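Long-range contacts in alpha-1,3-glucanase (Streptomyces thermodiastaticus, PDB 7C7D), which probably hydrolyses internal alpha-1,3-glucosidic linkages of alpha-1,3-glucan, as a thermostable glycoside hydrolase of family GH87: residues A55-F59 and R367-L371; T260-S266 and K289-V293; V319-Q325 and E343-D349; D353-L357 and A378-W382. One frame throughout, in Å; residues are numbered along the deposited sequence.

Contact 1: A55-F59 and R367-L371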
# COMPACT_ATOMS: atom_id res chain seq x y z
N ALA A 55 0.72 10.19 -4.82
CA ALA A 55 -0.64 10.64 -5.02
C ALA A 55 -0.76 12.12 -4.72
O ALA A 55 -0.05 12.68 -3.88
CB ALA A 55 -1.57 9.87 -4.09
N ASP A 56 -1.68 12.77 -5.43
CA ASP A 56 -2.10 14.13 -5.12
C ASP A 56 -3.15 14.01 -4.02
O ASP A 56 -4.28 13.60 -4.28
CB ASP A 56 -2.67 14.78 -6.37
CG ASP A 56 -3.06 16.23 -6.16
OD1 ASP A 56 -2.63 16.82 -5.14
OD2 ASP A 56 -3.76 16.79 -7.03
N LEU A 57 -2.76 14.35 -2.79
CA LEU A 57 -3.58 14.07 -1.63
C LEU A 57 -3.94 15.36 -0.90
O LEU A 57 -3.10 16.25 -0.77
CB LEU A 57 -2.84 13.16 -0.66
CG LEU A 57 -2.49 11.77 -1.19
CD1 LEU A 57 -1.36 11.14 -0.38
CD2 LEU A 57 -3.72 10.87 -1.20
N PRO A 58 -5.17 15.47 -0.40
CA PRO A 58 -5.58 16.67 0.33
C PRO A 58 -5.17 16.64 1.79
O PRO A 58 -5.85 17.24 2.64
CB PRO A 58 -7.11 16.62 0.20
CG PRO A 58 -7.40 15.14 0.24
CD PRO A 58 -6.27 14.49 -0.53
N PHE A 59 -4.10 15.92 2.12
CA PHE A 59 -3.58 15.89 3.48
C PHE A 59 -2.06 15.94 3.45
O PHE A 59 -1.42 15.61 2.45
CB PHE A 59 -4.09 14.68 4.31
CG PHE A 59 -3.54 13.34 3.89
CD1 PHE A 59 -2.31 12.89 4.36
CD2 PHE A 59 -4.29 12.50 3.07
CE1 PHE A 59 -1.82 11.64 3.99
CE2 PHE A 59 -3.81 11.25 2.70
CZ PHE A 59 -2.57 10.82 3.16
N ARG A 367 -4.85 4.82 -9.51
CA ARG A 367 -4.10 6.07 -9.44
C ARG A 367 -4.54 6.95 -8.28
O ARG A 367 -5.70 6.96 -7.87
CB ARG A 367 -4.21 6.88 -10.75
CG ARG A 367 -5.59 7.42 -11.05
CD ARG A 367 -5.64 8.23 -12.34
NE ARG A 367 -7.01 8.58 -12.66
CZ ARG A 367 -7.51 8.63 -13.89
NH1 ARG A 367 -6.74 8.35 -14.93
NH2 ARG A 367 -8.79 8.95 -14.07
N ASP A 368 -3.58 7.71 -7.74
CA ASP A 368 -3.87 8.73 -6.74
C ASP A 368 -4.51 8.15 -5.48
O ASP A 368 -5.37 8.78 -4.87
CB ASP A 368 -4.68 9.87 -7.32
CG ASP A 368 -3.88 10.70 -8.28
OD1 ASP A 368 -2.89 11.32 -7.84
OD2 ASP A 368 -4.21 10.70 -9.48
N ASN A 369 -4.09 6.95 -5.09
CA ASN A 369 -4.53 6.34 -3.86
C ASN A 369 -3.43 6.40 -2.81
O ASN A 369 -2.24 6.49 -3.13
CB ASN A 369 -4.91 4.87 -4.08
CG ASN A 369 -5.99 4.72 -5.13
OD1 ASN A 369 -7.15 5.02 -4.89
ND2 ASN A 369 -5.60 4.26 -6.31
N PHE A 370 -3.85 6.36 -1.55
CA PHE A 370 -2.94 6.29 -0.42
C PHE A 370 -3.15 4.96 0.29
O PHE A 370 -4.28 4.62 0.64
CB PHE A 370 -3.22 7.44 0.57
CG PHE A 370 -2.33 7.41 1.77
CD1 PHE A 370 -0.99 7.75 1.66
CD2 PHE A 370 -2.80 6.99 3.01
CE1 PHE A 370 -0.15 7.71 2.75
CE2 PHE A 370 -1.96 6.95 4.11
CZ PHE A 370 -0.63 7.31 3.98
N LEU A 371 -2.05 4.23 0.50
CA LEU A 371 -2.08 2.90 1.11
C LEU A 371 -1.08 2.87 2.26
O LEU A 371 0.11 3.11 2.05
CB LEU A 371 -1.75 1.82 0.08
CG LEU A 371 -2.78 1.68 -1.06
CD1 LEU A 371 -2.30 2.34 -2.36
CD2 LEU A 371 -3.10 0.21 -1.28
O HOH W 1 -6.14 11.71 -3.40
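The lead-in to the N-terminal beta-sandwich domain meets one coil of the parallel beta-helix here, and its key is a T-shaped pair in which F59 drives the edge of its ring at the face of F370. F59 CZ stands 3.6 Å above the F370 ring plane, over its centre, with the two planes at 84°. F370 can offer that face because its CG lies anti to the backbone N (chi1 179°), which carries the ring out from the coil toward the incoming chain. L57 adds its branched end beside the pair: CD2 packs on F370 CB at 3.9 Å and CD1 on F370 CD1 at 4.0 Å. Aromatic and branched apolar residues suit this junction between the sandwich and the right-handed beta-helix, where R346 of the neighbouring coil and D194 of the sandwich also lie against F59. With an alanine at F370, the edge of F59 would probably lose the face it rests on, opening a gap between the two domains.

Farther toward the N terminus the contact turns polar. D56 N gives an almost straight bond to D368 OD1 (3.1 Å, 177°), entering on the anti side of the carboxylate. D368 has a left-handed backbone conformation that an aspartate tolerates well. Small A55 lets its CB approach N369 O to 3.6 Å, and a water held by D56 O reaches D368 O only weakly.

Contact 2: T260-S266 and K289-V293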
# COMPACT_ATOMS: atom_id res chain seq x y z
N THR A 260 -24.68 3.66 -9.48
CA THR A 260 -23.73 4.44 -8.70
C THR A 260 -24.16 4.36 -7.25
O THR A 260 -25.34 4.60 -6.93
CB THR A 260 -23.75 5.90 -9.17
OG1 THR A 260 -23.23 5.97 -10.50
CG2 THR A 260 -22.91 6.77 -8.25
N LEU A 261 -23.25 3.95 -6.38
CA LEU A 261 -23.47 3.96 -4.94
C LEU A 261 -22.66 5.13 -4.40
O LEU A 261 -21.42 5.09 -4.39
CB LEU A 261 -23.01 2.63 -4.34
CG LEU A 261 -23.44 2.25 -2.93
CD1 LEU A 261 -24.92 2.45 -2.73
CD2 LEU A 261 -23.07 0.80 -2.65
N GLN A 262 -23.36 6.17 -3.96
CA GLN A 262 -22.73 7.43 -3.62
C GLN A 262 -23.08 7.84 -2.19
O GLN A 262 -24.26 7.93 -1.84
CB GLN A 262 -23.19 8.52 -4.58
CG GLN A 262 -22.63 9.89 -4.24
CD GLN A 262 -22.84 10.88 -5.35
OE1 GLN A 262 -23.28 10.52 -6.44
NE2 GLN A 262 -22.54 12.15 -5.08
N GLY A 263 -22.04 8.10 -1.40
CA GLY A 263 -22.21 8.66 -0.08
C GLY A 263 -21.99 10.17 -0.07
O GLY A 263 -21.74 10.81 -1.09
N ALA A 264 -22.11 10.73 1.12
CA ALA A 264 -21.93 12.16 1.35
C ALA A 264 -20.47 12.53 1.59
O ALA A 264 -20.18 13.70 1.87
CB ALA A 264 -22.77 12.60 2.55
N GLY A 265 -19.56 11.57 1.45
CA GLY A 265 -18.17 11.74 1.83
C GLY A 265 -17.76 10.61 2.75
O GLY A 265 -18.54 10.19 3.61
N SER A 266 -16.52 10.13 2.60
CA SER A 266 -16.08 8.97 3.35
C SER A 266 -15.90 9.23 4.84
O SER A 266 -15.68 8.28 5.60
CB SER A 266 -14.77 8.44 2.76
OG SER A 266 -13.74 9.39 2.94
N LYS A 289 -18.62 5.59 -4.84
CA LYS A 289 -18.12 6.95 -4.64
C LYS A 289 -18.41 7.45 -3.24
O LYS A 289 -19.55 7.42 -2.78
CB LYS A 289 -18.78 7.94 -5.61
CG LYS A 289 -18.66 7.65 -7.08
CD LYS A 289 -19.32 8.76 -7.89
CE LYS A 289 -19.02 8.63 -9.36
NZ LYS A 289 -19.77 9.62 -10.20
N ASP A 290 -17.38 8.00 -2.60
CA ASP A 290 -17.54 8.93 -1.48
C ASP A 290 -18.23 8.31 -0.27
O ASP A 290 -19.08 8.93 0.36
CB ASP A 290 -18.26 10.22 -1.91
CG ASP A 290 -17.64 10.85 -3.15
OD1 ASP A 290 -16.42 10.68 -3.37
OD2 ASP A 290 -18.38 11.53 -3.89
N PHE A 291 -17.86 7.07 0.07
CA PHE A 291 -18.25 6.50 1.35
C PHE A 291 -17.09 5.69 1.92
O PHE A 291 -16.06 5.50 1.28
CB PHE A 291 -19.61 5.76 1.35
CG PHE A 291 -19.69 4.53 0.48
CD1 PHE A 291 -19.86 4.64 -0.90
CD2 PHE A 291 -19.70 3.26 1.05
CE1 PHE A 291 -19.99 3.51 -1.69
CE2 PHE A 291 -19.83 2.12 0.26
CZ PHE A 291 -19.99 2.25 -1.11
N ALA A 292 -17.27 5.25 3.16
CA ALA A 292 -16.29 4.41 3.83
C ALA A 292 -16.83 2.99 3.95
O ALA A 292 -18.03 2.79 4.16
CB ALA A 292 -15.95 4.95 5.21
N VAL A 293 -15.94 2.01 3.80
CA VAL A 293 -16.22 0.62 4.16
C VAL A 293 -15.15 0.22 5.15
O VAL A 293 -13.96 0.13 4.81
CB VAL A 293 -16.26 -0.32 2.95
CG1 VAL A 293 -16.50 -1.75 3.42
CG2 VAL A 293 -17.33 0.11 1.97
O HOH W 2 -21.91 8.42 -11.22
O HOH W 3 -20.72 12.82 -2.71
O HOH W 4 -22.55 10.53 -9.60
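K289 O is approached by two hydrogens of the preceding coil: G263 N donates a bond of 2.9 Å at 166°, and Q262 CA adds a CA-H...O contact of 3.3 Å. K289 N in turn donates to L261 O, one residue before Q262, completing the parallel pairing of Q262 with K289. L261 O also lies at the edge of the F291 ring, 3.4 Å from CE1. That ring reaches back because F291 CG sits between its backbone N and carbonyl carbon (chi1 64°); its CZ meets L261 CD2 at 3.7 Å, the two side chains crossing at about a right angle, and the ring also touches I242 and M322 in the apolar interior of the beta-helix.

Beyond the strands the chains turn, and glycines make the turn possible. At G263 a CB would run into D290 O and F291 CB, and the backbone angles of G265 would jam one against the preceding carbonyl. G265 N donates to D290 O at 2.9 Å, bent to 141°. S266 follows, its O 3.4 Å from A292 CB and also bonded to R166 of the beta-sandwich domain.

The other face of the strand pair is wet. One water accepts from Q262 NE2 while donating to G263 O and D290 OD2; a second joins T260 OG1 to K289 NZ, 2.7 Å from that nitrogen; a third links Q262 OE1 to the same NZ. The long polar side chains of the two coils are linked largely through water, whereas the register between the coils rests on direct backbone bonds and on G263, whose bare CA lets D290 O come close.

Contact 3: V319-Q325 and E343-D349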
# COMPACT_ATOMS: atom_id res chain seq x y z
N VAL A 319 -14.12 3.28 -8.76
CA VAL A 319 -14.12 3.33 -7.30
C VAL A 319 -13.33 4.57 -6.92
O VAL A 319 -12.14 4.67 -7.24
CB VAL A 319 -13.45 2.08 -6.69
CG1 VAL A 319 -13.41 2.19 -5.17
CG2 VAL A 319 -14.16 0.81 -7.14
N SER A 320 -13.98 5.53 -6.26
CA SER A 320 -13.31 6.80 -5.98
C SER A 320 -13.82 7.44 -4.70
O SER A 320 -14.98 7.28 -4.31
CB SER A 320 -13.48 7.77 -7.16
OG SER A 320 -14.84 8.06 -7.40
N GLY A 321 -12.94 8.21 -4.06
CA GLY A 321 -13.30 8.94 -2.86
C GLY A 321 -13.62 8.06 -1.67
O GLY A 321 -14.30 8.52 -0.75
N MET A 322 -13.14 6.82 -1.66
CA MET A 322 -13.48 5.86 -0.62
C MET A 322 -12.45 5.85 0.50
O MET A 322 -11.28 6.18 0.30
CB MET A 322 -13.57 4.45 -1.20
CG MET A 322 -14.51 4.30 -2.38
SD MET A 322 -16.26 4.45 -1.98
CE MET A 322 -16.47 3.09 -0.83
N TRP A 323 -12.90 5.42 1.67
CA TRP A 323 -12.04 5.10 2.80
C TRP A 323 -12.28 3.63 3.12
O TRP A 323 -13.38 3.25 3.52
CB TRP A 323 -12.44 5.95 4.00
CG TRP A 323 -11.64 5.74 5.23
CD1 TRP A 323 -11.71 4.69 6.11
CD2 TRP A 323 -10.65 6.63 5.76
NE1 TRP A 323 -10.81 4.87 7.13
CE2 TRP A 323 -10.15 6.06 6.94
CE3 TRP A 323 -10.13 7.86 5.33
CZ2 TRP A 323 -9.17 6.68 7.72
CZ3 TRP A 323 -9.16 8.47 6.10
CH2 TRP A 323 -8.69 7.88 7.27
N ILE A 324 -11.25 2.80 2.92
CA ILE A 324 -11.36 1.35 3.05
C ILE A 324 -10.40 0.92 4.15
O ILE A 324 -9.21 1.25 4.09
CB ILE A 324 -10.99 0.65 1.74
CG1 ILE A 324 -11.84 1.18 0.57
CG2 ILE A 324 -11.10 -0.87 1.87
CD1 ILE A 324 -13.32 1.04 0.75
N GLN A 325 -10.91 0.22 5.17
CA GLN A 325 -10.09 -0.04 6.34
C GLN A 325 -10.56 -1.31 7.05
O GLN A 325 -11.75 -1.62 7.06
CB GLN A 325 -10.16 1.15 7.29
CG GLN A 325 -9.25 1.06 8.49
CD GLN A 325 -9.36 2.27 9.41
OE1 GLN A 325 -10.37 2.99 9.40
NE2 GLN A 325 -8.32 2.50 10.20
N GLU A 343 -9.42 5.32 -8.02
CA GLU A 343 -8.69 6.57 -7.86
C GLU A 343 -9.16 7.33 -6.63
O GLU A 343 -10.33 7.30 -6.24
CB GLU A 343 -8.84 7.47 -9.10
CG GLU A 343 -10.28 7.91 -9.33
CD GLU A 343 -10.48 8.70 -10.60
OE1 GLU A 343 -9.48 9.06 -11.26
OE2 GLU A 343 -11.65 8.96 -10.95
N ASN A 344 -8.21 8.05 -6.03
CA ASN A 344 -8.51 8.98 -4.93
C ASN A 344 -9.15 8.27 -3.75
O ASN A 344 -10.12 8.76 -3.15
CB ASN A 344 -9.35 10.17 -5.39
CG ASN A 344 -8.68 10.94 -6.50
OD1 ASN A 344 -9.21 11.00 -7.61
ND2 ASN A 344 -7.52 11.51 -6.22
N ASN A 345 -8.62 7.10 -3.39
CA ASN A 345 -9.09 6.34 -2.25
C ASN A 345 -7.99 6.24 -1.21
O ASN A 345 -6.81 6.46 -1.49
CB ASN A 345 -9.50 4.92 -2.65
CG ASN A 345 -10.51 4.91 -3.78
OD1 ASN A 345 -11.65 5.33 -3.60
ND2 ASN A 345 -10.09 4.44 -4.94
N ARG A 346 -8.40 5.89 0.01
CA ARG A 346 -7.50 5.52 1.09
C ARG A 346 -7.75 4.06 1.42
O ARG A 346 -8.91 3.66 1.60
CB ARG A 346 -7.75 6.36 2.34
CG ARG A 346 -8.00 7.82 2.06
CD ARG A 346 -6.75 8.51 1.55
NE ARG A 346 -7.10 9.85 1.07
CZ ARG A 346 -7.39 10.87 1.87
NH1 ARG A 346 -7.33 10.72 3.19
NH2 ARG A 346 -7.73 12.04 1.36
N ILE A 347 -6.68 3.28 1.50
CA ILE A 347 -6.77 1.88 1.89
C ILE A 347 -5.79 1.70 3.04
O ILE A 347 -4.57 1.79 2.85
CB ILE A 347 -6.46 0.92 0.72
CG1 ILE A 347 -7.41 1.20 -0.45
CG2 ILE A 347 -6.59 -0.53 1.17
CD1 ILE A 347 -7.05 0.47 -1.74
N LEU A 348 -6.33 1.47 4.24
CA LEU A 348 -5.54 1.49 5.47
C LEU A 348 -5.82 0.24 6.27
O LEU A 348 -6.97 -0.21 6.36
CB LEU A 348 -5.93 2.67 6.36
CG LEU A 348 -6.00 4.01 5.64
CD1 LEU A 348 -6.59 5.05 6.56
CD2 LEU A 348 -4.62 4.41 5.21
N ASP A 349 -4.78 -0.30 6.90
CA ASP A 349 -4.94 -1.34 7.91
C ASP A 349 -5.69 -2.56 7.34
O ASP A 349 -6.82 -2.87 7.74
CB ASP A 349 -5.68 -0.81 9.15
CG ASP A 349 -5.06 0.44 9.73
OD1 ASP A 349 -3.82 0.56 9.79
OD2 ASP A 349 -5.84 1.32 10.17
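With its CG anti to the carbonyl carbon (chi1 -54°) and its amide rolled to chi2 -68°, N345 turns both polar atoms toward the preceding coil. OD1 accepts M322 N at 2.9 Å, in the carbonyl plane and on a lone pair, while ND2 gives V319 O a bond of 3.1 Å that lies in the amide plane of N345 but comes from above the carbonyl plane of V319. V319 O holds E343 N as well. G321, at positive phi, shapes the turn whose following N-H N345 takes up.

This is an asparagine ladder, as known from right-handed parallel beta-helices such as pectate lyase: in the next coil N369 repeats the scheme, its OD1 accepting N345 N and its ND2 donating to V342 O and also to N396 OD1. After the turn the strands 323-325 and 346-348 run parallel, 12° apart, through R346 N to M322 O, I324 N to R346 O and L348 N to I324 O. On the inward face I324 CB meets I347 CG1 at 4.2 Å.

On the opposite face W323 lies between coil and sandwich. L348 CD1 presses to 3.3 Å from its CZ2, and R346 CG reaches 3.9 Å from its CE3 before the guanidinium goes on to a salt bridge with E196. W323 NE1 bonds straight to Q325 OE1 (3.0 Å), in the plane of its own indole but above the carbonyl plane of the Q325 amide. Q325 in turn, fully extended, donates from NE2 to the anti lone pair of D349 OD2 at 2.7 Å, amide and carboxylate nearly coplanar; N164 of the sandwich also binds both Q325 NE2 and D349 OD2.

Contact 4: D353-L357 and A378-W382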
# COMPACT_ATOMS: atom_id res chain seq x y z
N ASP A 353 -3.24 -7.87 1.04
CA ASP A 353 -2.95 -6.84 0.04
C ASP A 353 -3.95 -5.70 0.09
O ASP A 353 -5.12 -5.87 0.45
CB ASP A 353 -3.03 -7.44 -1.37
CG ASP A 353 -1.88 -8.39 -1.72
OD1 ASP A 353 -1.12 -8.82 -0.84
OD2 ASP A 353 -1.76 -8.70 -2.92
N GLY A 354 -3.51 -4.52 -0.35
CA GLY A 354 -4.45 -3.43 -0.53
C GLY A 354 -5.35 -3.66 -1.73
O GLY A 354 -6.59 -3.59 -1.64
N LEU A 355 -4.75 -3.93 -2.89
CA LEU A 355 -5.48 -4.24 -4.11
C LEU A 355 -4.65 -5.24 -4.89
O LEU A 355 -3.43 -5.10 -5.00
CB LEU A 355 -5.71 -2.97 -4.94
CG LEU A 355 -6.31 -3.12 -6.34
CD1 LEU A 355 -7.12 -1.88 -6.72
CD2 LEU A 355 -5.23 -3.38 -7.40
N ASN A 356 -5.33 -6.24 -5.46
CA ASN A 356 -4.69 -7.23 -6.31
C ASN A 356 -5.51 -7.41 -7.57
O ASN A 356 -6.70 -7.72 -7.51
CB ASN A 356 -4.56 -8.57 -5.57
CG ASN A 356 -3.61 -9.52 -6.26
OD1 ASN A 356 -3.41 -9.44 -7.47
ND2 ASN A 356 -2.98 -10.40 -5.50
N LEU A 357 -4.88 -7.20 -8.73
CA LEU A 357 -5.49 -7.55 -10.01
C LEU A 357 -5.11 -8.99 -10.27
O LEU A 357 -4.06 -9.29 -10.85
CB LEU A 357 -5.00 -6.63 -11.12
CG LEU A 357 -5.23 -5.13 -10.92
CD1 LEU A 357 -4.78 -4.35 -12.15
CD2 LEU A 357 -6.70 -4.84 -10.62
N ALA A 378 1.27 -4.14 -1.21
CA ALA A 378 0.26 -3.09 -1.10
C ALA A 378 -0.61 -3.04 -2.35
O ALA A 378 -1.84 -3.05 -2.26
CB ALA A 378 0.89 -1.73 -0.79
N LEU A 379 0.03 -3.00 -3.52
CA LEU A 379 -0.62 -3.13 -4.81
C LEU A 379 0.05 -4.26 -5.57
O LEU A 379 1.28 -4.30 -5.65
CB LEU A 379 -0.49 -1.84 -5.64
CG LEU A 379 -1.13 -0.58 -5.08
CD1 LEU A 379 -0.86 0.58 -6.03
CD2 LEU A 379 -2.62 -0.77 -4.87
N ALA A 380 -0.75 -5.17 -6.11
CA ALA A 380 -0.19 -6.30 -6.83
C ALA A 380 -0.99 -6.58 -8.10
O ALA A 380 -2.19 -6.31 -8.18
CB ALA A 380 -0.18 -7.58 -5.97
N MET A 381 -0.29 -7.12 -9.09
CA MET A 381 -0.90 -7.74 -10.26
C MET A 381 -0.39 -9.17 -10.32
O MET A 381 0.82 -9.40 -10.34
CB MET A 381 -0.50 -6.99 -11.53
CG MET A 381 -0.93 -5.55 -11.56
SD MET A 381 -0.74 -4.87 -13.21
CE MET A 381 -0.75 -3.12 -12.87
N TRP A 382 -1.30 -10.13 -10.33
CA TRP A 382 -0.92 -11.53 -10.37
C TRP A 382 -1.65 -12.16 -11.54
O TRP A 382 -2.86 -12.39 -11.47
CB TRP A 382 -1.28 -12.21 -9.05
CG TRP A 382 -0.86 -13.64 -8.96
CD1 TRP A 382 0.11 -14.27 -9.68
CD2 TRP A 382 -1.42 -14.63 -8.09
NE1 TRP A 382 0.19 -15.60 -9.32
CE2 TRP A 382 -0.74 -15.84 -8.34
CE3 TRP A 382 -2.43 -14.61 -7.13
CZ2 TRP A 382 -1.04 -17.02 -7.65
CZ3 TRP A 382 -2.73 -15.78 -6.44
CH2 TRP A 382 -2.03 -16.96 -6.71
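Strands 355-357 and 379-382 run parallel, their axes 19° apart and 4.5 Å at closest approach, laced by L355 N to A378 O, A380 N to L355 O, L357 N to A380 O and W382 N to L357 O. A378 O takes a weak second bond from G354 N; a CB on G354 would strike this same oxygen, so its glycine fits the entry to the strand.

The face bearing L355, L357, L379 and M381 is apolar in both strands. L379 CD2 leans onto L355 CB at 3.8 Å, and the L357 and M381 side chains run alongside one another, L357 CD1 4.1 Å from M381 CG. F393 touches all four, which makes flexible aliphatic chains apt fillers here.

N356 and A380 share the other face. A chi1 of -165° swings the N356 amide to the far side of CB from the backbone N and over the neighbouring strand: N356 CG is 4.0 Å from A380 CB, and N356 OD1 is 3.8 Å from W382 CB. The methyl of A380 is small enough for D353 OD2 to approach it to 3.6 Å. If N356 were an alanine, A380 and W382 would probably lose the amide that packs on them, and a gap would open beside their CB atoms. The W382 indole turns off from the pair and bonds through NE1 to K438 O.

Parallel strands of successive coils stacked in register, with like apolar side chains lined up inside, are characteristic of a parallel beta-helix, and these are two neighbouring rungs of one of its long sheets.

From the N terminus, residues 55-59 open contact 1, which closes only at 367-371, more than 300 residues later, joining the lead-in of the beta-sandwich to the beta-helix. Contacts 2 and 3 nest inside that loop and follow each other in series, each closing about one coil. They meet through backbone pairing of D290 with S320 and V293 with W323. Contact 3 then leans on contact 1, where E343 forms a salt bridge with R367 and I347 N probably bonds to F370 O. Contact 4 opens after contact 3 has closed, itself closes about one coil, and crosses contact 1: 353-357 precedes 367-371, and 378-382 follows it. L371 packs on G354, A378 and L379, bringing two walls of the helix together across its interior.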